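Ferric-siderophore receptor protein (Streptomyces coelicolor, PDB 2X4L) probably binds ferric siderophores outside the cell membrane and delivers them for uptake. Local coordinates at residues A46-T52 / V65-P71; A55-D60 / Q82-D87; V113-F119 / P141-V147. The contacts are given in a common frame with arbitrary orientation. Numbering follows the deposited sequence.

Contact 1 (A46-T52 / V65-P71); sequences ANIVAFT and VKGVFGP
Two neighbouring parallel strands, 48-51 and 67-69, pair here inside the N-terminal five-stranded parallel sheet. Residues 48-50 and 67-69 are extended (phi -97° to -145°, psi 135° to 160°). The strand axes approach to 4.7 Å and cross at -20°, with Val49 opposite Gly67 (CA-CA 4.6 Å), Ala50 opposite Val68 (5.0 Å) and Phe51 opposite Phe69 (4.9 Å). The hydrogen bonds alternate: Lys66 N to Ile48 O 2.8 Å, Ala50 N to Gly67 O 3.0 Å, Phe69 N to Ala50 O 3.2 Å and Thr52 N to Phe69 O 2.9 Å; Gly67 N adds a weak bond to Ile48 O at 3.3 Å. Helix 52-60 connects the strands, making this a beta-alpha-beta crossover, and Phe51 occupies its N-cap position. Ala50 and Val68 face the helix through Ala55. Val49, Phe51 and Phe69 point to the other face, where Phe69 (chi1 56°, p) turns its ring over the neighbouring strand: Phe51 CA lies 3.9 Å from the Phe69 ring centroid, 11° off the normal, a CH-pi contact. Gly70 (phi 137°, psi 179°, a backbone suited to glycine alone) leaves room for the Phe51 ring (chi1 t), whose CE1 is 3.9 Å from Gly70 CA; a CB there would clash. Nearby, Thr52 OG1 bonds to Thr72 OG1. At the opposite end, Lys66 NZ reaches back to Ala46 O (3.1 Å) and Asn47 OD1 (2.8 Å).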
loop_
_atom_site.group_PDB
_atom_site.type_symbol
_atom_site.label_atom_id
_atom_site.label_comp_id
_atom_site.label_asym_id
_atom_site.label_seq_id
_atom_site.Cartn_x
_atom_site.Cartn_y
_atom_site.Cartn_z
ATOM N N ALA A 46 -4.011 9.028 -23.081
ATOM C CA ALA A 46 -3.488 7.833 -23.622
ATOM C C ALA A 46 -2.134 7.566 -22.961
ATOM O O ALA A 46 -1.730 6.396 -22.883
ATOM C CB ALA A 46 -3.280 8.061 -25.098
ATOM N N ASN A 47 -1.406 8.633 -22.552
ATOM C CA ASN A 47 0.012 8.439 -22.023
ATOM C C ASN A 47 0.047 8.762 -20.562
ATOM O O ASN A 47 0.323 9.904 -20.157
ATOM C CB ASN A 47 0.975 9.368 -22.767
ATOM C CG ASN A 47 1.089 9.067 -24.258
ATOM O OD1 ASN A 47 0.595 8.055 -24.759
ATOM N ND2 ASN A 47 1.690 9.953 -24.965
ATOM N N ILE A 48 -0.236 7.759 -19.735
ATOM C CA ILE A 48 -0.345 7.903 -18.327
ATOM C C ILE A 48 1.005 7.501 -17.706
ATOM O O ILE A 48 1.617 6.493 -18.134
ATOM C CB ILE A 48 -1.456 6.921 -17.797
ATOM C CG1 ILE A 48 -2.813 7.313 -18.398
ATOM C CG2 ILE A 48 -1.479 6.954 -16.242
ATOM C CD1 ILE A 48 -3.851 6.229 -18.096
ATOM N N VAL A 49 1.451 8.275 -16.742
ATOM C CA VAL A 49 2.582 7.857 -15.911
ATOM C C VAL A 49 2.131 7.759 -14.494
ATOM O O VAL A 49 1.389 8.624 -14.036
ATOM C CB VAL A 49 3.747 8.862 -16.085
ATOM C CG1 VAL A 49 4.875 8.641 -15.079
ATOM C CG2 VAL A 49 4.282 8.838 -17.551
ATOM N N ALA A 50 2.495 6.695 -13.818
ATOM C CA ALA A 50 1.999 6.522 -12.448
ATOM C C ALA A 50 3.040 5.948 -11.492
ATOM O O ALA A 50 3.920 5.169 -11.915
ATOM C CB ALA A 50 0.776 5.565 -12.494
ATOM N N PHE A 51 2.885 6.213 -10.212
ATOM C CA PHE A 51 3.634 5.508 -9.209
ATOM C C PHE A 51 3.365 4.000 -9.471
ATOM O O PHE A 51 2.241 3.616 -9.795
ATOM C CB PHE A 51 3.108 5.917 -7.828
ATOM C CG PHE A 51 3.758 5.126 -6.724
ATOM C CD1 PHE A 51 5.105 5.327 -6.456
ATOM C CD2 PHE A 51 3.012 4.262 -5.938
ATOM C CE1 PHE A 51 5.748 4.584 -5.479
ATOM C CE2 PHE A 51 3.660 3.515 -4.947
ATOM C CZ PHE A 51 5.043 3.680 -4.701
ATOM N N THR A 52 4.430 3.189 -9.286
ATOM C CA THR A 52 4.283 1.782 -9.641
ATOM C C THR A 52 3.007 1.172 -9.025
ATOM O O THR A 52 2.296 0.439 -9.696
ATOM C CB THR A 52 5.500 1.038 -9.204
ATOM O OG1 THR A 52 6.585 1.640 -9.930
ATOM C CG2 THR A 52 5.376 -0.464 -9.606
ATOM N N VAL A 65 -0.601 1.895 -18.452
ATOM C CA VAL A 65 0.244 3.086 -18.315
ATOM C C VAL A 65 1.498 2.985 -19.222
ATOM O O VAL A 65 1.904 1.863 -19.688
ATOM C CB VAL A 65 0.687 3.369 -16.817
ATOM C CG1 VAL A 65 -0.515 3.229 -15.974
ATOM C CG2 VAL A 65 1.790 2.371 -16.376
ATOM N N LYS A 66 2.061 4.145 -19.559
ATOM C CA LYS A 66 3.288 4.144 -20.367
ATOM C C LYS A 66 4.552 4.190 -19.505
ATOM O O LYS A 66 5.591 3.620 -19.917
ATOM C CB LYS A 66 3.280 5.317 -21.322
ATOM C CG LYS A 66 2.100 5.293 -22.322
ATOM C CD LYS A 66 2.330 4.284 -23.401
ATOM C CE LYS A 66 1.193 4.096 -24.457
ATOM N NZ LYS A 66 0.406 5.254 -24.866
ATOM N N GLY A 67 4.491 4.832 -18.321
ATOM C CA GLY A 67 5.707 4.898 -17.493
ATOM C C GLY A 67 5.318 4.727 -16.028
ATOM O O GLY A 67 4.173 5.011 -15.651
ATOM N N VAL A 68 6.284 4.210 -15.272
ATOM C CA VAL A 68 6.087 4.026 -13.832
ATOM C C VAL A 68 7.297 4.597 -13.110
ATOM O O VAL A 68 8.393 4.685 -13.650
ATOM C CB VAL A 68 5.862 2.551 -13.381
ATOM C CG1 VAL A 68 4.594 2.046 -14.050
ATOM C CG2 VAL A 68 7.077 1.630 -13.701
ATOM N N PHE A 69 7.103 4.892 -11.815
ATOM C CA PHE A 69 8.206 5.222 -10.926
ATOM C C PHE A 69 7.879 4.675 -9.548
ATOM O O PHE A 69 6.779 4.815 -9.012
ATOM C CB PHE A 69 8.430 6.785 -10.896
ATOM C CG PHE A 69 7.244 7.594 -10.525
ATOM C CD1 PHE A 69 7.075 8.031 -9.212
ATOM C CD2 PHE A 69 6.216 7.872 -11.442
ATOM C CE1 PHE A 69 5.964 8.795 -8.794
ATOM C CE2 PHE A 69 5.089 8.673 -11.064
ATOM C CZ PHE A 69 4.968 9.110 -9.712
ATOM N N GLY A 70 8.914 4.030 -8.968
ATOM C CA GLY A 70 8.736 3.387 -7.652
ATOM C C GLY A 70 9.409 2.036 -7.722
ATOM O O GLY A 70 9.980 1.636 -8.714
ATOM N N PRO A 71 9.350 1.317 -6.591
ATOM C CA PRO A 71 9.886 -0.039 -6.586
ATOM C C PRO A 71 9.157 -0.864 -7.621
ATOM O O PRO A 71 7.971 -1.101 -7.493
ATOM C CB PRO A 71 9.569 -0.533 -5.138
ATOM C CG PRO A 71 9.383 0.701 -4.361
ATOM C CD PRO A 71 8.679 1.676 -5.322
#

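Contact 2 (A55-D60 / Q82-D87); sequences AAALFD and QAGDLD
Residues 55-60 are helical (phi near -60°, psi mostly near -40°). Facing them, 82-87, part of the connection between strands 67-69 and 92-95, leaves a 3-10 turn at Gln82 and Ala83 and enters a type II' beta turn from Ala83 to Leu86, closed by Leu86 N to Ala83 O at 3.0 Å. Gly84 (phi 54°, psi -129°) and Asp85 (-102°, 12°) form its corners. The loop thus packs on the helix of the beta-alpha-beta unit, the closest CA pair being Ala56 and Gly84, 5.0 Å apart. Ala56 CB points at the turn, 3.4 Å from both Gln82 O and Ala83 O; a CB on Gly84 would come within 3.1 Å of it, so the approach depends on two very small residues. Phe59 (chi1 t, chi2 86°) spreads its ring against the turn's far limb: Leu86 CA sits 4.2 Å from the Phe59 centroid, 15° off the normal, a CH-pi contact. The Leu86 side chain (chi1 t, chi2 p) reaches back, with CD1 3.9 Å from Phe59 CB and CD2 4.0 Å from Ala55 CB; Leu86 and Ala55 both also touch Val68. No direct hydrogen bond joins the segments. One water donates to Ala56 O (2.8 Å) and Asp60 OD1 (2.8 Å) and accepts from Asp85 N (2.8 Å); a second donates to Asp60 OD1 (2.6 Å) and weakly to Asp85 OD2 (3.3 Å). Asp60 OD1 and Asp85 OD2 are only 3.8 Å apart, yet both carboxylates form salt bridges with Lys306 of helix 304-320, and Ser303 also bonds to Asp60. Apolar contact and water bridges thus hold loop to helix, while Lys306 offsets the paired negative charges.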
loop_
_atom_site.group_PDB
_atom_site.type_symbol
_atom_site.label_atom_id
_atom_site.label_comp_id
_atom_site.label_asym_id
_atom_site.label_seq_id
_atom_site.Cartn_x
_atom_site.Cartn_y
_atom_site.Cartn_z
ATOM N N ALA A 55 -0.005 2.255 -10.927
ATOM C CA ALA A 55 -0.070 1.519 -12.242
ATOM C C ALA A 55 -0.543 0.087 -12.016
ATOM O O ALA A 55 -1.320 -0.443 -12.843
ATOM C CB ALA A 55 1.330 1.497 -12.857
ATOM N N ALA A 56 -0.111 -0.557 -10.913
ATOM C CA ALA A 56 -0.490 -1.956 -10.658
ATOM C C ALA A 56 -2.018 -2.020 -10.496
ATOM O O ALA A 56 -2.712 -2.964 -11.014
ATOM C CB ALA A 56 0.254 -2.475 -9.433
ATOM N N ALA A 57 -2.566 -1.027 -9.770
ATOM C CA ALA A 57 -4.061 -1.005 -9.573
ATOM C C ALA A 57 -4.793 -0.782 -10.892
ATOM O O ALA A 57 -5.745 -1.539 -11.215
ATOM C CB ALA A 57 -4.445 0.103 -8.594
ATOM N N LEU A 58 -4.328 0.206 -11.641
ATOM C CA LEU A 58 -4.991 0.504 -12.919
ATOM C C LEU A 58 -4.907 -0.705 -13.853
ATOM O O LEU A 58 -5.910 -0.981 -14.561
ATOM C CB LEU A 58 -4.297 1.682 -13.621
ATOM C CG LEU A 58 -4.578 2.965 -12.873
ATOM C CD1 LEU A 58 -3.789 4.156 -13.410
ATOM C CD2 LEU A 58 -6.058 3.335 -12.936
ATOM N N PHE A 59 -3.789 -1.451 -13.852
ATOM C CA PHE A 59 -3.656 -2.657 -14.672
ATOM C C PHE A 59 -4.806 -3.656 -14.392
ATOM O O PHE A 59 -5.330 -4.305 -15.362
ATOM C CB PHE A 59 -2.320 -3.323 -14.368
ATOM C CG PHE A 59 -2.068 -4.545 -15.219
ATOM C CD1 PHE A 59 -1.492 -4.418 -16.495
ATOM C CD2 PHE A 59 -2.439 -5.804 -14.767
ATOM C CE1 PHE A 59 -1.308 -5.528 -17.269
ATOM C CE2 PHE A 59 -2.260 -6.966 -15.584
ATOM C CZ PHE A 59 -1.663 -6.789 -16.846
ATOM N N ASP A 60 -5.170 -3.834 -13.116
ATOM C CA ASP A 60 -6.236 -4.799 -12.806
ATOM C C ASP A 60 -7.633 -4.373 -13.314
ATOM O O ASP A 60 -8.593 -5.187 -13.318
ATOM C CB ASP A 60 -6.281 -4.954 -11.280
ATOM C CG ASP A 60 -5.185 -5.804 -10.771
ATOM O OD1 ASP A 60 -4.402 -6.403 -11.519
ATOM O OD2 ASP A 60 -5.062 -5.906 -9.532
ATOM N N GLN A 82 4.964 -4.234 -5.314
ATOM C CA GLN A 82 4.114 -3.094 -5.668
ATOM C C GLN A 82 3.804 -2.978 -7.138
ATOM O O GLN A 82 2.992 -2.186 -7.508
ATOM C CB GLN A 82 4.826 -1.787 -5.171
ATOM C CG GLN A 82 4.924 -1.768 -3.564
ATOM C CD GLN A 82 5.253 -0.417 -3.047
ATOM O OE1 GLN A 82 4.363 0.512 -3.074
ATOM N NE2 GLN A 82 6.439 -0.211 -2.681
ATOM N N ALA A 83 4.388 -3.855 -7.967
ATOM C CA ALA A 83 4.078 -3.825 -9.384
ATOM C C ALA A 83 2.855 -4.737 -9.683
ATOM O O ALA A 83 2.382 -4.767 -10.774
ATOM C CB ALA A 83 5.327 -4.315 -10.220
ATOM N N GLY A 84 2.381 -5.523 -8.720
ATOM C CA GLY A 84 1.171 -6.388 -8.989
ATOM C C GLY A 84 1.433 -7.224 -10.223
ATOM O O GLY A 84 2.485 -7.900 -10.321
ATOM N N ASP A 85 0.463 -7.149 -11.108
ATOM C CA ASP A 85 0.506 -7.995 -12.312
ATOM C C ASP A 85 0.968 -7.184 -13.519
ATOM O O ASP A 85 0.881 -7.712 -14.613
ATOM C CB ASP A 85 -0.862 -8.693 -12.615
ATOM C CG ASP A 85 -1.231 -9.670 -11.547
ATOM O OD1 ASP A 85 -0.334 -10.449 -11.129
ATOM O OD2 ASP A 85 -2.444 -9.655 -11.153
ATOM N N LEU A 86 1.503 -5.953 -13.335
ATOM C CA LEU A 86 1.923 -5.114 -14.427
ATOM C C LEU A 86 2.920 -5.850 -15.303
ATOM O O LEU A 86 3.735 -6.668 -14.830
ATOM C CB LEU A 86 2.631 -3.875 -13.778
ATOM C CG LEU A 86 2.777 -2.609 -14.545
ATOM C CD1 LEU A 86 1.365 -2.053 -14.723
ATOM C CD2 LEU A 86 3.569 -1.682 -13.658
ATOM N N ASP A 87 2.876 -5.577 -16.616
ATOM C CA ASP A 87 3.959 -5.997 -17.507
ATOM C C ASP A 87 5.110 -5.042 -17.376
ATOM O O ASP A 87 5.161 -3.987 -18.027
ATOM C CB ASP A 87 3.432 -6.114 -18.952
ATOM C CG ASP A 87 4.466 -6.475 -19.882
ATOM O OD1 ASP A 87 5.676 -6.724 -19.487
ATOM O OD2 ASP A 87 4.176 -6.675 -21.144
HETATM O O HOH W 1 -1.824 -5.586 -10.936
HETATM O O HOH W 2 -4.955 -8.499 -13.035
#

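Contact 3 (V113-F119 / P141-V147); sequences VLITTTF and PSVAISV
Strand 113-118 and the outermost strand 142-146 are extended and run parallel, their axes 4.3 Å apart at closest and crossed at -32°. Bridges pair Leu114-Ser142, Ile115-Val143, Thr116-Ala144, Thr117-Ile145 and Thr118-Ser146. Six hydrogen bonds alternate: Leu114 N to Pro141 O 2.9 Å, Val143 N to Leu114 O 2.8 Å, Thr116 N to Val143 O 3.0 Å, Ile145 N to Thr116 O 3.0 Å, Thr118 N to Ile145 O 2.9 Å and Val147 N to Thr118 O 3.0 Å. On the outer edge, Ala144 N and Ser146 N find Asp33 and Asp34 carboxylates. On the face shared with Ser142 and Ser146, Thr116 OG1 and Thr118 OG1 (both chi1 t) bond to Trp126 O and Thr124 O, and Ser142 OG to Arg35. Helix 133-139 connects the strands in a beta-alpha-beta unit. Val113 CG2 meets Val143 CG2 at 3.9 Å; Val147 CG2 (chi1 m) stands 3.4 Å from the Phe119 ring centroid, over its face. The hydroxyls of Thr116, Thr118 and Ser142, and the Asp33 and Asp34 carboxylates on the edge amides, tie the pair to the adjoining loops.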
loop_
_atom_site.group_PDB
_atom_site.type_symbol
_atom_site.label_atom_id
_atom_site.label_comp_id
_atom_site.label_asym_id
_atom_site.label_seq_id
_atom_site.Cartn_x
_atom_site.Cartn_y
_atom_site.Cartn_z
ATOM N N VAL A 113 -0.848 12.686 -18.092
ATOM C CA VAL A 113 -1.241 12.831 -16.671
ATOM C C VAL A 113 -0.271 11.958 -15.901
ATOM O O VAL A 113 0.158 10.895 -16.342
ATOM C CB VAL A 113 -2.768 12.393 -16.453
ATOM C CG1 VAL A 113 -2.948 10.859 -16.703
ATOM C CG2 VAL A 113 -3.290 12.828 -15.072
ATOM N N LEU A 114 0.056 12.430 -14.712
ATOM C CA LEU A 114 0.822 11.660 -13.681
ATOM C C LEU A 114 -0.133 11.344 -12.531
ATOM O O LEU A 114 -0.912 12.187 -12.060
ATOM C CB LEU A 114 1.970 12.556 -13.195
ATOM C CG LEU A 114 2.834 11.863 -12.152
ATOM C CD1 LEU A 114 4.326 12.257 -12.290
ATOM C CD2 LEU A 114 2.360 12.199 -10.713
ATOM N N ILE A 115 -0.075 10.100 -12.068
ATOM C CA ILE A 115 -1.056 9.642 -11.032
ATOM C C ILE A 115 -0.250 8.986 -9.892
ATOM O O ILE A 115 0.554 8.073 -10.168
ATOM C CB ILE A 115 -2.056 8.627 -11.633
ATOM C CG1 ILE A 115 -2.634 9.152 -12.977
ATOM C CG2 ILE A 115 -3.176 8.296 -10.549
ATOM C CD1 ILE A 115 -3.734 8.182 -13.529
ATOM N N THR A 116 -0.495 9.398 -8.681
ATOM C CA THR A 116 0.135 8.759 -7.539
ATOM C C THR A 116 -0.744 8.859 -6.323
ATOM O O THR A 116 -1.890 9.395 -6.409
ATOM C CB THR A 116 1.530 9.395 -7.334
ATOM O OG1 THR A 116 2.270 8.599 -6.362
ATOM C CG2 THR A 116 1.502 10.894 -6.857
ATOM N N THR A 117 -0.272 8.350 -5.211
ATOM C CA THR A 117 -0.978 8.458 -3.971
ATOM C C THR A 117 -0.433 9.632 -3.191
ATOM O O THR A 117 0.518 10.307 -3.578
ATOM C CB THR A 117 -0.758 7.138 -3.180
ATOM O OG1 THR A 117 0.642 6.815 -3.121
ATOM C CG2 THR A 117 -1.584 6.009 -3.787
ATOM N N THR A 118 -1.108 9.924 -2.071
ATOM C CA THR A 118 -0.613 10.981 -1.160
ATOM C C THR A 118 -0.866 10.586 0.316
ATOM O O THR A 118 -1.902 9.991 0.591
ATOM C CB THR A 118 -1.165 12.417 -1.447
ATOM O OG1 THR A 118 -0.590 13.323 -0.483
ATOM C CG2 THR A 118 -2.682 12.442 -1.332
ATOM N N PHE A 119 0.118 10.836 1.160
ATOM C CA PHE A 119 0.109 10.409 2.560
ATOM C C PHE A 119 0.015 11.537 3.556
ATOM O O PHE A 119 0.250 11.285 4.739
ATOM C CB PHE A 119 1.377 9.562 2.885
ATOM C CG PHE A 119 1.344 8.176 2.307
ATOM C CD1 PHE A 119 0.958 7.102 3.108
ATOM C CD2 PHE A 119 1.747 7.947 1.009
ATOM C CE1 PHE A 119 0.982 5.780 2.544
ATOM C CE2 PHE A 119 1.738 6.639 0.440
ATOM C CZ PHE A 119 1.337 5.594 1.222
ATOM N N PRO A 141 -0.365 17.465 -15.945
ATOM C CA PRO A 141 -1.097 17.614 -14.721
ATOM C C PRO A 141 -0.977 16.299 -13.898
ATOM O O PRO A 141 -0.687 15.198 -14.435
ATOM C CB PRO A 141 -2.595 17.808 -15.176
ATOM C CG PRO A 141 -2.574 17.156 -16.466
ATOM C CD PRO A 141 -1.266 17.327 -17.103
ATOM N N SER A 142 -1.294 16.430 -12.622
ATOM C CA SER A 142 -1.284 15.294 -11.729
ATOM C C SER A 142 -2.602 15.032 -11.043
ATOM O O SER A 142 -3.439 15.984 -10.830
ATOM C CB SER A 142 -0.192 15.465 -10.633
ATOM O OG SER A 142 -0.419 16.697 -9.929
ATOM N N VAL A 143 -2.740 13.785 -10.616
ATOM C CA VAL A 143 -3.919 13.312 -9.887
ATOM C C VAL A 143 -3.370 12.538 -8.672
ATOM O O VAL A 143 -2.494 11.646 -8.837
ATOM C CB VAL A 143 -4.755 12.328 -10.795
ATOM C CG1 VAL A 143 -5.745 11.568 -9.929
ATOM C CG2 VAL A 143 -5.496 13.064 -11.910
ATOM N N ALA A 144 -3.792 12.944 -7.479
ATOM C CA ALA A 144 -3.396 12.241 -6.261
ATOM C C ALA A 144 -4.645 11.535 -5.639
ATOM O O ALA A 144 -5.683 12.154 -5.428
ATOM C CB ALA A 144 -2.815 13.196 -5.283
ATOM N N ILE A 145 -4.455 10.311 -5.231
ATOM C CA ILE A 145 -5.399 9.538 -4.488
ATOM C C ILE A 145 -4.917 9.396 -3.066
ATOM O O ILE A 145 -3.799 8.968 -2.806
ATOM C CB ILE A 145 -5.655 8.183 -5.077
ATOM C CG1 ILE A 145 -6.150 8.288 -6.568
ATOM C CG2 ILE A 145 -6.709 7.389 -4.233
ATOM C CD1 ILE A 145 -7.499 9.061 -6.693
ATOM N N SER A 146 -5.700 9.901 -2.123
ATOM C CA SER A 146 -5.257 9.929 -0.715
ATOM C C SER A 146 -5.398 8.602 0.002
ATOM O O SER A 146 -6.392 7.909 -0.063
ATOM C CB SER A 146 -6.014 10.993 0.114
ATOM O OG SER A 146 -5.452 10.953 1.465
ATOM N N VAL A 147 -4.280 8.241 0.622
ATOM C CA VAL A 147 -4.204 7.075 1.505
ATOM C C VAL A 147 -3.745 7.522 2.927
ATOM O O VAL A 147 -2.941 6.779 3.599
ATOM C CB VAL A 147 -3.289 5.968 0.940
ATOM C CG1 VAL A 147 -3.877 5.389 -0.320
ATOM C CG2 VAL A 147 -1.866 6.513 0.642
#

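Overall arrangement
Contacts 1 and 3 lie in one parallel sheet, ordered 92-95, 67-69, 48-51, 113-118, 142-146, with centres 11 Å apart. They adjoin where strand 48-51 meets strand 113-118: Val49 O to Ile115 N and Val49 N to Val113 O are both 2.9 Å, probable hydrogen bonds. Contact 2 packs helix 52-60, the crossover of contact 1, against the loop between strands 67-69 and 92-95; its centre is 10 Å from that of contact 1 and 16 Å from that of contact 3. Along the chain, contacts 1 and 2 interleave, and contact 3 follows both. Together they build much of one alpha/beta lobe, consistent with a solute-binding protein fold.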